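Local coordinates for esterase (Thermotoga maritima, PDB 3DOI) that hydrolyses carboxylic esters as a thermostable serine esterase and is inactivated by the organophosphate paraoxon, which diethylphosphorylates its nucleophile, at the diethyl phosphonate site. Numbering follows the deposited sequence.

The diethyl phosphonate site. Residues 101, 182-184, 230-231, 271-272, 321-322, 359. With DEP (diethyl phosphonate), chain B.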
# COMPACT_ATOMS: atom_id res chain seq x y z
N PHE A 101 26.92 -16.82 -22.64
CA PHE A 101 25.74 -17.48 -23.20
C PHE A 101 25.70 -18.95 -22.82
O PHE A 101 25.57 -19.83 -23.68
CB PHE A 101 25.71 -17.33 -24.72
CG PHE A 101 25.29 -15.96 -25.19
CD1 PHE A 101 23.95 -15.63 -25.28
CD2 PHE A 101 26.24 -15.01 -25.52
CE1 PHE A 101 23.56 -14.38 -25.71
CE2 PHE A 101 25.86 -13.75 -25.95
CZ PHE A 101 24.52 -13.44 -26.05
N GLY A 182 18.50 -22.56 -27.68
CA GLY A 182 19.37 -21.37 -27.74
C GLY A 182 20.72 -21.57 -27.10
O GLY A 182 20.96 -22.59 -26.45
N ALA A 183 21.62 -20.59 -27.29
CA ALA A 183 22.99 -20.72 -26.79
C ALA A 183 23.03 -21.09 -25.32
O ALA A 183 23.89 -21.85 -24.89
CB ALA A 183 23.77 -19.46 -27.04
N GLY A 184 22.06 -20.59 -24.56
CA GLY A 184 22.02 -20.81 -23.12
C GLY A 184 21.93 -22.25 -22.65
O GLY A 184 22.34 -22.56 -21.52
N LEU A 230 26.92 -19.67 -36.39
CA LEU A 230 26.78 -18.38 -35.72
C LEU A 230 28.04 -18.05 -34.91
O LEU A 230 28.78 -17.13 -35.27
CB LEU A 230 25.52 -18.33 -34.85
CG LEU A 230 25.16 -17.02 -34.10
CD1 LEU A 230 24.91 -15.84 -35.05
CD2 LEU A 230 23.97 -17.18 -33.13
N PHE A 231 28.28 -18.85 -33.87
CA PHE A 231 29.40 -18.69 -32.93
C PHE A 231 30.73 -19.29 -33.42
O PHE A 231 31.66 -19.48 -32.63
CB PHE A 231 29.05 -19.35 -31.58
CG PHE A 231 27.91 -18.70 -30.86
CD1 PHE A 231 26.63 -19.24 -30.91
CD2 PHE A 231 28.10 -17.52 -30.14
CE1 PHE A 231 25.56 -18.63 -30.25
CE2 PHE A 231 27.04 -16.90 -29.47
CZ PHE A 231 25.77 -17.46 -29.53
N SER A 271 16.77 -18.21 -31.08
CA SER A 271 18.14 -17.70 -31.12
C SER A 271 19.04 -18.61 -31.95
O SER A 271 18.69 -18.99 -33.07
CB SER A 271 18.70 -17.55 -29.71
OG SER A 271 19.83 -16.70 -29.69
N MET A 272 20.19 -18.97 -31.39
CA MET A 272 21.05 -19.98 -31.98
C MET A 272 20.23 -21.14 -32.54
O MET A 272 20.51 -21.64 -33.63
CB MET A 272 22.05 -20.50 -30.95
CG MET A 272 23.25 -21.21 -31.55
SD MET A 272 24.16 -22.20 -30.35
CE MET A 272 22.87 -23.31 -29.78
N VAL A 321 19.46 -8.58 -28.13
CA VAL A 321 20.45 -9.67 -28.37
C VAL A 321 20.53 -10.01 -29.86
O VAL A 321 21.59 -9.84 -30.47
CB VAL A 321 20.17 -10.97 -27.53
CG1 VAL A 321 21.20 -12.04 -27.84
CG2 VAL A 321 20.16 -10.69 -26.03
N VAL A 322 19.41 -10.50 -30.43
CA VAL A 322 19.26 -10.71 -31.89
C VAL A 322 18.31 -9.64 -32.48
O VAL A 322 17.08 -9.77 -32.35
CB VAL A 322 18.75 -12.17 -32.25
CG1 VAL A 322 18.74 -12.36 -33.73
CG2 VAL A 322 19.62 -13.24 -31.65
N HIS A 359 14.24 -10.38 -25.28
CA HIS A 359 14.87 -11.43 -26.08
C HIS A 359 14.09 -12.73 -26.02
O HIS A 359 14.12 -13.47 -26.99
CB HIS A 359 16.34 -11.66 -25.66
CG HIS A 359 17.03 -12.74 -26.44
ND1 HIS A 359 17.27 -12.66 -27.80
CD2 HIS A 359 17.53 -13.94 -26.06
CE1 HIS A 359 17.88 -13.75 -28.22
NE2 HIS A 359 18.06 -14.55 -27.18
C1 DEP B . 22.11 -15.65 -30.05
C2 DEP B . 23.05 -14.50 -30.39
C3 DEP B . 20.40 -17.14 -25.47
C4 DEP B . 19.42 -18.08 -24.76
O1 DEP B . 21.59 -15.61 -28.70
O2 DEP B . 19.97 -16.45 -26.69
O3 DEP B . 21.09 -18.18 -28.44
P DEP B . 20.51 -16.71 -28.22
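Ser271 places OG anti to its backbone N (chi1 -162°), and His359 likewise carries CG anti to its backbone N (chi1 179°), so that the serine oxygen and the imidazole both reach the phosphoryl group, OG at P and NE2 at an ethoxy oxygen. The link is covalent: Ser271 OG lies 1.6 Å from DEP P, which identifies the serine as the nucleophile and the ligand as the diethyl phosphoryl adduct left by the inhibitor paraoxon. DEP O3, the phosphoryl oxygen, occupies the oxyanion hole, accepting a nearly straight bond from Ala183 N (2.7 Å) and a longer one from Met272 N (3.2 Å); this double grip would be expected to stabilise negative charge there. His359, the catalytic histidine, meets the ethoxy oxygen DEP O2 through NE2 at 2.7 Å, with the oxygen tilted 21° out of the ring plane, while Ser271 OG sits at the ring's edge. An alanine here would remove the NE2 donor to DEP O2 and the ring edge beside Ser271 OG, and would probably impair proton transfer to and from the serine. The two ethyl arms diverge: Phe101 CD1 approaches DEP C3 at 3.9 Å, whereas Val322 CG2 lies 3.8 Å from DEP C1, with Leu230 CD2 also against that arm. In the alpha/beta-hydrolase fold, Ser271 sits at the nucleophile elbow between strand 264-270 and helix 272-283, Ala183 follows strand 174-180, and His359 lies on a loop between helices 350-354 and 362-366.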